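Local coordinates for McyG protein (Microcystis aeruginosa PCC 7806, PDB 4R0M) that binds phenylalanyl-adenylate in its adenylation domain and probably activates an amino acid or related acid for loading onto a carrier domain in microcystin synthesis, at residues 216-226 and 266-277; 192-202 and 337-345. All coordinates share one frame; numbering follows the deposited sequence.

Interaction 1. Residues 216-226 and 266-277; sequences EVTLNWMPLDH and HQVSISWSPNFA. With FA5 (adenosine-5'-[phenylalaninyl-phosphate]), chain C.
The indole of Trp272 lies between Met222, a selenomethionine, and the phenyl group of phenylalanyl-adenylate. Met222 CG stands over one face, 3.8 Å from the centroid of the six-membered ring in a CH-pi contact, with the selenium farther above the same face. Over the opposite face, the ligand's CD2 comes within 3.3 Å of Trp272 CZ2, offset toward the rim. His226 meets the edge of the indole with ND1, while its NE2 donates a weak, bent hydrogen bond (3.0 Å, 126° at the hydrogen) to OP3, the oxygen joining acyl and phosphoryl groups.

Trp272 CG is anti to the backbone N (chi1 157°), which sends the ring across to 216-226, and a bond from NE1 to Ala304 O fixes its rotation. ND1 of His226 accepts from Gly228 N as a helix N-cap. Bends at chi2 and chi3 bring Met222 SE to 3.8 Å from Pro274 CD and lay CE over the Trp221 ring. Asn220, its amide 16° from the indole plane, runs alongside Trp272; OD1 accepts from Met222 N in an Asx turn. An alanine in place of Trp272 would probably leave the ligand's phenyl group without one wall and Met222 CG without the face it covers.

Farther out, strands 217-220 and 270-273 run as parallel neighbours. Val217 O accepts from both Ser269 N and Ile270 N, and Leu219 N donates to Ile270 O. Ser269 OG accepts from Val217 N at 2.9 Å and donates to Glu216 OE1 at 2.7 Å, the carboxylate's other oxygen pairing with Lys299. Ser271 OG donates to Leu219 O over 2.8 Å. The chemistry changes along the strands, from polar groups paired through Ser269, Ser271 and the backbone to a largely apolar, polarisable surface, consistent with the bound phenyl group.

Interaction 2. Residues 192-202 and 337-345; sequences VILTHHNILSM and TESCSGITW. With FA5 (adenosine-5'-[phenylalaninyl-phosphate]), chain C.
Cys340 points its thiol into helix 196-202, where SG lies 3.6 Å from the carbonyl carbon of Asn198. With SG anti to its own carbonyl carbon (chi1 -46°), the sulfur also meets Leu194 CD2 at 3.7 Å and, more distantly, Ile199 CG1, wedging into the corner between the end of strand 190-195 and the first helical turn. That corner is shaped by a capping box: Thr195 OG1 accepts from Asn198 N, and Asn198 OD1 from Thr195 N. The ND2 of Asn198 donates to Asn395 O.

One turn on, the selenomethionine Met202 runs over the backbone of 340-342. Its CG, anti to the backbone N (chi1 175°), sits 3.3 Å from Cys340 O, and the bend at chi2 carries CE to the edge of the Trp345 indole, 3.5 Å from CZ2. The two side chains cross at about a right angle, and the methyl lies in the ring plane. Gly342 comes close to the same indole, and a CB there would clash with Trp345 CZ2. Within 339-341, Ser341 OG donates to Cys340 O, and Ser339 OG to Ser341 O.

At the other end, Val192 lies across Glu338, CG2 against the carboxylate whose OE2 is hydrogen-bonded to Tyr401, and also touches the methyl of Thr337. Thr337 thus divides its branches: Thr337 CG2 lies 3.8 Å from Val192 CG2, while OG1 donates to the ligand phosphate oxygen OP2 at 2.6 Å, joined there by its backbone N at 3.2 Å. Farther along, Gly342 N and Ser341 CB line the ligand's phenyl group. This turn, which here binds a phosphate oxygen, carries the Thr-Glu of the aromatic-Gly-x-Thr-Glu motif of ANL adenylation domains, and strand 341-345 continues from it as a wall of the amino acid pocket.

How the interactions relate
Both interactions are buried and take hold of the same adenylate, their centres about 18 Å apart and their nearest atoms about 5 Å. Interaction 1 joins neighbouring parallel strands of the nine-stranded sheet, where backbone hydrogen bonds and serine hydroxyls share the polar work; interaction 2 brings strand 341-345 of that sheet, and the turn before it, against a helix and a strand from outside it, with apolar contacts and no hydrogen bond between the segments. Helix 227-240 touches both. At the ligand their roles divide: 216-226 and 266-277 supply an aromatic face and a weak bond to the bridging oxygen, whereas 337-345 grips a phosphate oxygen and borders the phenyl group.

Interaction 1. Residues 216-226 and 266-277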
loop_
_atom_site.group_PDB
_atom_site.type_symbol
_atom_site.label_atom_id
_atom_site.label_comp_id
_atom_site.label_asym_id
_atom_site.label_seq_id
_atom_site.Cartn_x
_atom_site.Cartn_y
_atom_site.Cartn_z
ATOM N N GLU A 216 -15.601 3.481 -16.445
ATOM C CA GLU A 216 -15.210 2.790 -15.213
ATOM C C GLU A 216 -15.588 3.595 -13.977
ATOM O O GLU A 216 -15.687 4.823 -14.024
ATOM C CB GLU A 216 -13.703 2.492 -15.175
ATOM C CG GLU A 216 -13.143 1.690 -16.345
ATOM C CD GLU A 216 -13.708 0.287 -16.468
ATOM O OE1 GLU A 216 -14.398 -0.181 -15.538
ATOM O OE2 GLU A 216 -13.457 -0.354 -17.514
ATOM N N VAL A 217 -15.814 2.888 -12.877
ATOM C CA VAL A 217 -16.009 3.514 -11.577
ATOM C C VAL A 217 -15.026 2.877 -10.595
ATOM O O VAL A 217 -15.154 1.702 -10.247
ATOM C CB VAL A 217 -17.461 3.364 -11.071
ATOM C CG1 VAL A 217 -17.624 4.031 -9.713
ATOM C CG2 VAL A 217 -18.452 3.951 -12.073
ATOM N N THR A 218 -14.029 3.655 -10.182
ATOM C CA THR A 218 -13.022 3.181 -9.235
ATOM C C THR A 218 -13.392 3.576 -7.812
ATOM O O THR A 218 -13.963 4.644 -7.587
ATOM C CB THR A 218 -11.610 3.719 -9.557
ATOM O OG1 THR A 218 -11.583 5.142 -9.399
ATOM C CG2 THR A 218 -11.190 3.357 -10.978
ATOM N N LEU A 219 -13.072 2.700 -6.859
ATOM C CA LEU A 219 -13.252 2.990 -5.439
ATOM C C LEU A 219 -11.992 2.640 -4.650
ATOM O O LEU A 219 -11.520 1.499 -4.680
ATOM C CB LEU A 219 -14.475 2.256 -4.871
ATOM C CG LEU A 219 -14.836 2.460 -3.392
ATOM C CD1 LEU A 219 -16.338 2.371 -3.176
ATOM C CD2 LEU A 219 -14.114 1.473 -2.484
ATOM N N ASN A 220 -11.460 3.638 -3.949
ATOM C CA ASN A 220 -10.317 3.457 -3.070
ATOM C C ASN A 220 -10.694 3.691 -1.613
ATOM O O ASN A 220 -11.428 4.632 -1.297
ATOM C CB ASN A 220 -9.182 4.406 -3.456
ATOM C CG ASN A 220 -8.027 4.363 -2.472
ATOM O OD1 ASN A 220 -7.336 3.354 -2.348
ATOM N ND2 ASN A 220 -7.818 5.462 -1.761
ATOM N N TRP A 221 -10.190 2.835 -0.731
ATOM C CA TRP A 221 -10.349 3.057 0.704
ATOM C C TRP A 221 -9.046 2.963 1.456
ATOM O O TRP A 221 -9.031 2.896 2.683
ATOM C CB TRP A 221 -11.430 2.155 1.292
ATOM C CG TRP A 221 -11.132 0.679 1.230
ATOM C CD1 TRP A 221 -11.217 -0.161 0.123
ATOM C CD2 TRP A 221 -10.721 -0.192 2.340
ATOM N NE1 TRP A 221 -10.881 -1.448 0.458
ATOM C CE2 TRP A 221 -10.575 -1.537 1.772
ATOM C CE3 TRP A 221 -10.454 0.003 3.694
ATOM C CZ2 TRP A 221 -10.186 -2.622 2.546
ATOM C CZ3 TRP A 221 -10.063 -1.100 4.464
ATOM C CH2 TRP A 221 -9.931 -2.378 3.903
HETATM N N MSE A 222 -7.933 2.999 0.756
HETATM C CA MSE A 222 -6.624 3.050 1.350
HETATM C C MSE A 222 -6.221 4.457 1.553
HETATM O O MSE A 222 -6.727 5.288 0.872
HETATM C CB MSE A 222 -5.605 2.416 0.437
HETATM C CG MSE A 222 -5.725 0.907 0.296
HETATM SE SE MSE A 222 -5.591 -0.234 1.851
HETATM C CE MSE A 222 -7.433 -0.657 2.023
ATOM N N PRO A 223 -5.350 4.756 2.485
ATOM C CA PRO A 223 -4.946 6.151 2.701
ATOM C C PRO A 223 -4.255 6.749 1.476
ATOM O O PRO A 223 -3.539 6.048 0.760
ATOM C CB PRO A 223 -3.981 6.074 3.895
ATOM C CG PRO A 223 -3.602 4.641 4.013
ATOM C CD PRO A 223 -4.759 3.850 3.485
ATOM N N LEU A 224 -4.473 8.041 1.259
ATOM C CA LEU A 224 -4.083 8.707 0.020
ATOM C C LEU A 224 -2.587 8.914 -0.180
ATOM O O LEU A 224 -2.154 9.210 -1.289
ATOM C CB LEU A 224 -4.823 10.042 -0.126
ATOM C CG LEU A 224 -6.335 10.014 -0.375
ATOM C CD1 LEU A 224 -6.856 11.434 -0.494
ATOM C CD2 LEU A 224 -6.690 9.223 -1.623
ATOM N N ASP A 225 -1.797 8.764 0.881
ATOM C CA ASP A 225 -0.343 8.937 0.775
ATOM C C ASP A 225 0.345 7.759 0.088
ATOM O O ASP A 225 1.482 7.881 -0.359
ATOM C CB ASP A 225 0.289 9.186 2.148
ATOM C CG ASP A 225 -0.037 8.099 3.145
ATOM O OD1 ASP A 225 -1.131 8.162 3.748
ATOM O OD2 ASP A 225 0.800 7.189 3.327
ATOM N N HIS A 226 -0.342 6.624 0.008
ATOM C CA HIS A 226 0.220 5.438 -0.628
ATOM C C HIS A 226 0.091 5.460 -2.132
ATOM O O HIS A 226 -0.884 5.983 -2.674
ATOM C CB HIS A 226 -0.412 4.182 -0.058
ATOM C CG HIS A 226 0.311 2.920 -0.439
ATOM N ND1 HIS A 226 -0.023 2.197 -1.522
ATOM C CD2 HIS A 226 1.392 2.268 0.155
ATOM C CE1 HIS A 226 0.794 1.135 -1.619
ATOM N NE2 HIS A 226 1.660 1.176 -0.589
ATOM N N HIS A 266 -22.719 2.318 -5.788
ATOM C CA HIS A 266 -22.094 3.162 -6.804
ATOM C C HIS A 266 -21.743 2.427 -8.064
ATOM O O HIS A 266 -21.111 2.992 -8.961
ATOM C CB HIS A 266 -20.855 3.836 -6.232
ATOM C CG HIS A 266 -21.162 4.918 -5.231
ATOM N ND1 HIS A 266 -21.424 6.185 -5.595
ATOM C CD2 HIS A 266 -21.245 4.883 -3.841
ATOM C CE1 HIS A 266 -21.661 6.926 -4.499
ATOM N NE2 HIS A 266 -21.550 6.130 -3.426
ATOM N N GLN A 267 -22.158 1.163 -8.147
ATOM C CA GLN A 267 -21.860 0.305 -9.296
ATOM C C GLN A 267 -20.373 0.352 -9.654
ATOM O O GLN A 267 -19.991 0.671 -10.783
ATOM C CB GLN A 267 -22.753 0.659 -10.498
ATOM C CG GLN A 267 -24.202 0.210 -10.347
ATOM C CD GLN A 267 -24.345 -1.301 -10.304
ATOM O OE1 GLN A 267 -24.636 -1.879 -9.258
ATOM N NE2 GLN A 267 -24.122 -1.951 -11.442
ATOM N N VAL A 268 -19.545 0.032 -8.660
ATOM C CA VAL A 268 -18.091 0.102 -8.772
ATOM C C VAL A 268 -17.553 -1.057 -9.607
ATOM O O VAL A 268 -17.958 -2.206 -9.424
ATOM C CB VAL A 268 -17.443 0.133 -7.370
ATOM C CG1 VAL A 268 -15.927 0.007 -7.447
ATOM C CG2 VAL A 268 -17.838 1.410 -6.640
ATOM N N SER A 269 -16.646 -0.743 -10.527
ATOM C CA SER A 269 -16.089 -1.733 -11.448
ATOM C C SER A 269 -14.634 -2.091 -11.141
ATOM O O SER A 269 -14.165 -3.165 -11.524
ATOM C CB SER A 269 -16.208 -1.237 -12.893
ATOM O OG SER A 269 -15.529 -0.003 -13.066
ATOM N N ILE A 270 -13.927 -1.178 -10.476
ATOM C CA ILE A 270 -12.512 -1.359 -10.137
ATOM C C ILE A 270 -12.278 -0.975 -8.676
ATOM O O ILE A 270 -12.630 0.130 -8.255
ATOM C CB ILE A 270 -11.581 -0.505 -11.034
ATOM C CG1 ILE A 270 -11.801 -0.813 -12.522
ATOM C CG2 ILE A 270 -10.118 -0.715 -10.652
ATOM C CD1 ILE A 270 -11.176 0.201 -13.458
ATOM N N SER A 271 -11.686 -1.889 -7.909
ATOM C CA SER A 271 -11.324 -1.613 -6.518
ATOM C C SER A 271 -10.106 -2.433 -6.091
ATOM O O SER A 271 -9.603 -3.253 -6.864
ATOM C CB SER A 271 -12.510 -1.858 -5.576
ATOM O OG SER A 271 -12.332 -1.148 -4.361
ATOM N N TRP A 272 -9.642 -2.204 -4.863
ATOM C CA TRP A 272 -8.400 -2.806 -4.372
ATOM C C TRP A 272 -8.282 -2.809 -2.869
ATOM O O TRP A 272 -8.741 -1.884 -2.190
ATOM C CB TRP A 272 -7.192 -2.107 -5.012
ATOM C CG TRP A 272 -5.899 -2.209 -4.236
ATOM C CD1 TRP A 272 -5.157 -3.358 -3.951
ATOM C CD2 TRP A 272 -5.140 -1.109 -3.630
ATOM N NE1 TRP A 272 -4.035 -3.048 -3.226
ATOM C CE2 TRP A 272 -3.963 -1.720 -2.999
ATOM C CE3 TRP A 272 -5.311 0.268 -3.548
ATOM C CZ2 TRP A 272 -3.020 -0.964 -2.321
ATOM C CZ3 TRP A 272 -4.350 1.019 -2.862
ATOM C CH2 TRP A 272 -3.233 0.417 -2.266
ATOM N N SER A 273 -7.676 -3.878 -2.351
ATOM C CA SER A 273 -7.209 -3.956 -0.966
ATOM C C SER A 273 -6.113 -5.021 -0.865
ATOM O O SER A 273 -5.999 -5.877 -1.748
ATOM C CB SER A 273 -8.360 -4.297 -0.016
ATOM O OG SER A 273 -8.603 -5.694 0.022
ATOM N N PRO A 274 -5.294 -4.973 0.206
ATOM C CA PRO A 274 -4.349 -6.065 0.437
ATOM C C PRO A 274 -5.066 -7.318 0.925
ATOM O O PRO A 274 -6.262 -7.270 1.226
ATOM C CB PRO A 274 -3.428 -5.519 1.541
ATOM C CG PRO A 274 -3.684 -4.051 1.586
ATOM C CD PRO A 274 -5.122 -3.899 1.198
ATOM N N ASN A 275 -4.328 -8.421 1.005
ATOM C CA ASN A 275 -4.889 -9.717 1.377
ATOM C C ASN A 275 -5.706 -9.737 2.674
ATOM O O ASN A 275 -6.760 -10.379 2.726
ATOM C CB ASN A 275 -3.789 -10.779 1.429
ATOM C CG ASN A 275 -4.337 -12.170 1.669
ATOM O OD1 ASN A 275 -4.831 -12.827 0.747
ATOM N ND2 ASN A 275 -4.256 -12.630 2.914
ATOM N N PHE A 276 -5.236 -9.037 3.707
ATOM C CA PHE A 276 -5.888 -9.076 5.021
ATOM C C PHE A 276 -7.350 -8.624 4.984
ATOM O O PHE A 276 -8.189 -9.147 5.723
ATOM C CB PHE A 276 -5.094 -8.284 6.077
ATOM C CG PHE A 276 -5.191 -6.789 5.929
ATOM C CD1 PHE A 276 -6.277 -6.087 6.450
ATOM C CD2 PHE A 276 -4.189 -6.077 5.284
ATOM C CE1 PHE A 276 -6.367 -4.711 6.312
ATOM C CE2 PHE A 276 -4.271 -4.700 5.150
ATOM C CZ PHE A 276 -5.361 -4.016 5.663
ATOM N N ALA A 277 -7.646 -7.654 4.123
ATOM C CA ALA A 277 -8.996 -7.107 4.015
ATOM C C ALA A 277 -9.973 -8.120 3.419
ATOM O O ALA A 277 -11.149 -8.151 3.795
ATOM C CB ALA A 277 -8.984 -5.827 3.206
HETATM C C FA5 C . 2.900 -1.402 -2.107
HETATM O O FA5 C . 2.555 -2.014 -1.103
HETATM C CA FA5 C . 2.331 -1.774 -3.452
HETATM N N FA5 C . 2.515 -3.202 -3.547
HETATM C CB FA5 C . 0.833 -1.458 -3.562
HETATM C CG FA5 C . 0.065 -1.905 -4.812
HETATM C CD1 FA5 C . 0.528 -2.866 -5.712
HETATM C CD2 FA5 C . -1.187 -1.328 -5.067
HETATM C CE1 FA5 C . -0.230 -3.229 -6.832
HETATM C CE2 FA5 C . -1.957 -1.688 -6.179
HETATM C CZ FA5 C . -1.474 -2.644 -7.069
HETATM P P FA5 C . 5.231 -0.472 -1.059
HETATM O OP1 FA5 C . 4.919 -0.013 0.341
HETATM O OP2 FA5 C . 6.361 0.192 -1.805
HETATM O OP3 FA5 C . 3.889 -0.334 -1.962
HETATM O "O5'" FA5 C . 5.541 -2.050 -0.958
HETATM C "C5'" FA5 C . 5.946 -2.829 -2.081
HETATM C "C4'" FA5 C . 6.221 -4.246 -1.600
HETATM O "O4'" FA5 C . 5.032 -4.898 -1.137
HETATM C "C3'" FA5 C . 6.749 -5.150 -2.695
HETATM O "O3'" FA5 C . 8.150 -4.981 -2.901
HETATM C "C2'" FA5 C . 6.414 -6.521 -2.156
HETATM O "O2'" FA5 C . 7.414 -6.952 -1.225
HETATM C "C1'" FA5 C . 5.120 -6.301 -1.402
HETATM N N9 FA5 C . 3.989 -6.743 -2.259
HETATM C C8 FA5 C . 3.173 -5.936 -2.960
HETATM N N7 FA5 C . 2.236 -6.642 -3.641
HETATM C C5 FA5 C . 2.452 -7.944 -3.384
HETATM C C6 FA5 C . 1.832 -9.233 -3.779
HETATM N N6 FA5 C . 0.766 -9.273 -4.610
HETATM N N1 FA5 C . 2.368 -10.375 -3.284
HETATM C C2 FA5 C . 3.435 -10.356 -2.458
HETATM N N3 FA5 C . 4.043 -9.225 -2.053
HETATM C C4 FA5 C . 3.611 -8.007 -2.475
#

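Interaction 2. Residues 192-202 and 337-345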
loop_
_atom_site.group_PDB
_atom_site.type_symbol
_atom_site.label_atom_id
_atom_site.label_comp_id
_atom_site.label_asym_id
_atom_site.label_seq_id
_atom_site.Cartn_x
_atom_site.Cartn_y
_atom_site.Cartn_z
ATOM N N VAL A 192 11.520 7.499 -3.301
ATOM C CA VAL A 192 11.287 7.091 -4.683
ATOM C C VAL A 192 10.898 8.290 -5.548
ATOM O O VAL A 192 9.891 8.950 -5.292
ATOM C CB VAL A 192 10.212 5.986 -4.779
ATOM C CG1 VAL A 192 9.994 5.578 -6.229
ATOM C CG2 VAL A 192 10.610 4.776 -3.940
ATOM N N ILE A 193 11.720 8.571 -6.558
ATOM C CA ILE A 193 11.443 9.637 -7.516
ATOM C C ILE A 193 10.568 9.095 -8.642
ATOM O O ILE A 193 10.920 8.110 -9.295
ATOM C CB ILE A 193 12.743 10.248 -8.100
ATOM C CG1 ILE A 193 13.576 10.907 -6.991
ATOM C CG2 ILE A 193 12.424 11.261 -9.195
ATOM C CD1 ILE A 193 15.001 11.240 -7.393
ATOM N N LEU A 194 9.422 9.734 -8.855
ATOM C CA LEU A 194 8.525 9.354 -9.940
ATOM C C LEU A 194 8.259 10.527 -10.876
ATOM O O LEU A 194 7.784 11.587 -10.457
ATOM C CB LEU A 194 7.211 8.777 -9.402
ATOM C CG LEU A 194 7.275 7.515 -8.529
ATOM C CD1 LEU A 194 5.886 7.147 -8.033
ATOM C CD2 LEU A 194 7.905 6.344 -9.270
ATOM N N THR A 195 8.589 10.323 -12.146
ATOM C CA THR A 195 8.373 11.324 -13.181
ATOM C C THR A 195 6.947 11.214 -13.712
ATOM O O THR A 195 6.256 10.225 -13.439
ATOM C CB THR A 195 9.372 11.142 -14.342
ATOM O OG1 THR A 195 9.157 9.868 -14.961
ATOM C CG2 THR A 195 10.805 11.216 -13.836
ATOM N N HIS A 196 6.510 12.227 -14.461
ATOM C CA HIS A 196 5.242 12.170 -15.191
ATOM C C HIS A 196 5.226 10.964 -16.081
ATOM O O HIS A 196 4.236 10.231 -16.136
ATOM C CB HIS A 196 5.044 13.414 -16.056
ATOM C CG HIS A 196 5.121 14.714 -15.298
ATOM N ND1 HIS A 196 4.029 15.347 -14.836
ATOM C CD2 HIS A 196 6.213 15.504 -14.945
ATOM C CE1 HIS A 196 4.399 16.482 -14.213
ATOM N NE2 HIS A 196 5.735 16.576 -14.280
ATOM N N HIS A 197 6.338 10.754 -16.783
ATOM C CA HIS A 197 6.479 9.647 -17.722
ATOM C C HIS A 197 6.409 8.308 -17.044
ATOM O O HIS A 197 5.839 7.374 -17.602
ATOM C CB HIS A 197 7.765 9.783 -18.531
ATOM C CG HIS A 197 7.841 8.845 -19.714
ATOM N ND1 HIS A 197 7.012 8.944 -20.771
ATOM C CD2 HIS A 197 8.690 7.774 -19.980
ATOM C CE1 HIS A 197 7.310 7.985 -21.666
ATOM N NE2 HIS A 197 8.339 7.268 -21.182
ATOM N N ASN A 198 6.984 8.205 -15.840
ATOM C CA ASN A 198 6.848 7.001 -15.009
ATOM C C ASN A 198 5.383 6.667 -14.753
ATOM O O ASN A 198 4.927 5.562 -15.044
ATOM C CB ASN A 198 7.561 7.167 -13.653
ATOM C CG ASN A 198 9.080 7.073 -13.750
ATOM O OD1 ASN A 198 9.794 7.741 -12.996
ATOM N ND2 ASN A 198 9.579 6.245 -14.661
ATOM N N ILE A 199 4.658 7.644 -14.215
ATOM C CA ILE A 199 3.268 7.474 -13.796
ATOM C C ILE A 199 2.342 7.177 -14.983
ATOM O O ILE A 199 1.567 6.217 -14.950
ATOM C CB ILE A 199 2.775 8.710 -13.002
ATOM C CG1 ILE A 199 3.576 8.857 -11.701
ATOM C CG2 ILE A 199 1.283 8.612 -12.701
ATOM C CD1 ILE A 199 3.573 10.254 -11.113
ATOM N N LEU A 200 2.449 7.989 -16.032
ATOM C CA LEU A 200 1.567 7.868 -17.192
ATOM C C LEU A 200 1.872 6.659 -18.069
ATOM O O LEU A 200 1.011 6.197 -18.817
ATOM C CB LEU A 200 1.535 9.171 -17.999
ATOM C CG LEU A 200 0.969 10.347 -17.193
ATOM C CD1 LEU A 200 1.064 11.648 -17.972
ATOM C CD2 LEU A 200 -0.464 10.082 -16.745
ATOM N N SER A 201 3.093 6.139 -17.955
ATOM C CA SER A 201 3.466 4.888 -18.606
ATOM C C SER A 201 2.863 3.671 -17.888
ATOM O O SER A 201 2.610 2.640 -18.516
ATOM C CB SER A 201 4.985 4.768 -18.704
ATOM O OG SER A 201 5.524 5.768 -19.550
HETATM N N MSE A 202 2.589 3.774 -16.603
HETATM C CA MSE A 202 1.901 2.745 -15.882
HETATM C C MSE A 202 0.466 2.833 -16.241
HETATM O O MSE A 202 -0.145 1.827 -16.522
HETATM C CB MSE A 202 2.148 2.930 -14.383
HETATM C CG MSE A 202 1.388 1.983 -13.471
HETATM SE SE MSE A 202 -0.462 2.443 -13.143
HETATM C CE MSE A 202 -1.141 0.846 -12.389
ATOM N N THR A 337 5.960 0.945 -4.864
ATOM C CA THR A 337 6.155 2.386 -5.009
ATOM C C THR A 337 7.101 2.690 -6.171
ATOM O O THR A 337 6.889 3.643 -6.924
ATOM C CB THR A 337 6.694 3.003 -3.700
ATOM O OG1 THR A 337 5.821 2.655 -2.618
ATOM C CG2 THR A 337 6.780 4.516 -3.801
ATOM N N GLU A 338 8.123 1.851 -6.321
ATOM C CA GLU A 338 9.147 2.018 -7.351
ATOM C C GLU A 338 8.624 1.847 -8.784
ATOM O O GLU A 338 9.289 2.253 -9.742
ATOM C CB GLU A 338 10.324 1.070 -7.087
ATOM C CG GLU A 338 11.242 1.506 -5.947
ATOM C CD GLU A 338 10.775 1.054 -4.570
ATOM O OE1 GLU A 338 9.632 0.566 -4.433
ATOM O OE2 GLU A 338 11.564 1.184 -3.612
ATOM N N SER A 339 7.438 1.257 -8.925
ATOM C CA SER A 339 6.824 1.058 -10.240
ATOM C C SER A 339 5.435 1.697 -10.352
ATOM O O SER A 339 4.601 1.237 -11.133
ATOM C CB SER A 339 6.755 -0.438 -10.586
ATOM O OG SER A 339 5.792 -1.113 -9.788
ATOM N N CYS A 340 5.198 2.755 -9.576
ATOM C CA CYS A 340 3.916 3.475 -9.578
ATOM C C CYS A 340 2.789 2.445 -9.397
ATOM O O CYS A 340 1.882 2.341 -10.234
ATOM C CB CYS A 340 3.729 4.250 -10.889
ATOM S SG CYS A 340 5.169 5.198 -11.433
ATOM N N SER A 341 2.860 1.705 -8.289
ATOM C CA SER A 341 1.928 0.610 -7.969
ATOM C C SER A 341 1.977 -0.517 -9.016
ATOM O O SER A 341 3.065 -0.904 -9.451
ATOM C CB SER A 341 0.498 1.108 -7.677
ATOM O OG SER A 341 -0.212 1.426 -8.860
ATOM N N GLY A 342 0.810 -1.029 -9.412
ATOM C CA GLY A 342 0.699 -2.228 -10.257
ATOM C C GLY A 342 1.597 -2.303 -11.476
ATOM O O GLY A 342 1.664 -1.361 -12.265
ATOM N N ILE A 343 2.291 -3.432 -11.625
ATOM C CA ILE A 343 3.158 -3.680 -12.782
ATOM C C ILE A 343 2.828 -5.009 -13.482
ATOM O O ILE A 343 3.057 -5.150 -14.687
ATOM C CB ILE A 343 4.663 -3.589 -12.424
ATOM C CG1 ILE A 343 5.522 -3.539 -13.696
ATOM C CG2 ILE A 343 5.084 -4.727 -11.497
ATOM C CD1 ILE A 343 6.958 -3.118 -13.475
ATOM N N THR A 344 2.305 -5.975 -12.727
ATOM C CA THR A 344 1.749 -7.198 -13.309
ATOM C C THR A 344 0.299 -7.356 -12.859
ATOM O O THR A 344 -0.060 -6.948 -11.755
ATOM C CB THR A 344 2.545 -8.477 -12.939
ATOM O OG1 THR A 344 2.340 -8.802 -11.558
ATOM C CG2 THR A 344 4.038 -8.319 -13.219
ATOM N N TRP A 345 -0.531 -7.937 -13.722
ATOM C CA TRP A 345 -1.947 -8.136 -13.420
ATOM C C TRP A 345 -2.374 -9.520 -13.801
ATOM O O TRP A 345 -2.056 -9.997 -14.893
ATOM C CB TRP A 345 -2.811 -7.115 -14.157
ATOM C CG TRP A 345 -2.424 -5.675 -13.904
ATOM C CD1 TRP A 345 -1.600 -4.869 -14.684
ATOM C CD2 TRP A 345 -2.836 -4.821 -12.780
ATOM N NE1 TRP A 345 -1.482 -3.617 -14.139
ATOM C CE2 TRP A 345 -2.194 -3.520 -12.998
ATOM C CE3 TRP A 345 -3.643 -4.994 -11.662
ATOM C CZ2 TRP A 345 -2.367 -2.459 -12.121
ATOM C CZ3 TRP A 345 -3.809 -3.917 -10.784
ATOM C CH2 TRP A 345 -3.183 -2.682 -11.009
HETATM C C FA5 C . 2.900 -1.402 -2.107
HETATM O O FA5 C . 2.555 -2.014 -1.103
HETATM C CA FA5 C . 2.331 -1.774 -3.452
HETATM N N FA5 C . 2.515 -3.202 -3.547
HETATM C CB FA5 C . 0.833 -1.458 -3.562
HETATM C CG FA5 C . 0.065 -1.905 -4.812
HETATM C CD1 FA5 C . 0.528 -2.866 -5.712
HETATM C CD2 FA5 C . -1.187 -1.328 -5.067
HETATM C CE1 FA5 C . -0.230 -3.229 -6.832
HETATM C CE2 FA5 C . -1.957 -1.688 -6.179
HETATM C CZ FA5 C . -1.474 -2.644 -7.069
HETATM P P FA5 C . 5.231 -0.472 -1.059
HETATM O OP1 FA5 C . 4.919 -0.013 0.341
HETATM O OP2 FA5 C . 6.361 0.192 -1.805
HETATM O OP3 FA5 C . 3.889 -0.334 -1.962
HETATM O "O5'" FA5 C . 5.541 -2.050 -0.958
HETATM C "C5'" FA5 C . 5.946 -2.829 -2.081
HETATM C "C4'" FA5 C . 6.221 -4.246 -1.600
HETATM O "O4'" FA5 C . 5.032 -4.898 -1.137
HETATM C "C3'" FA5 C . 6.749 -5.150 -2.695
HETATM O "O3'" FA5 C . 8.150 -4.981 -2.901
HETATM C "C2'" FA5 C . 6.414 -6.521 -2.156
HETATM O "O2'" FA5 C . 7.414 -6.952 -1.225
HETATM C "C1'" FA5 C . 5.120 -6.301 -1.402
HETATM N N9 FA5 C . 3.989 -6.743 -2.259
HETATM C C8 FA5 C . 3.173 -5.936 -2.960
HETATM N N7 FA5 C . 2.236 -6.642 -3.641
HETATM C C5 FA5 C . 2.452 -7.944 -3.384
HETATM C C6 FA5 C . 1.832 -9.233 -3.779
HETATM N N6 FA5 C . 0.766 -9.273 -4.610
HETATM N N1 FA5 C . 2.368 -10.375 -3.284
HETATM C C2 FA5 C . 3.435 -10.356 -2.458
HETATM N N3 FA5 C . 4.043 -9.225 -2.053
HETATM C C4 FA5 C . 3.611 -8.007 -2.475
#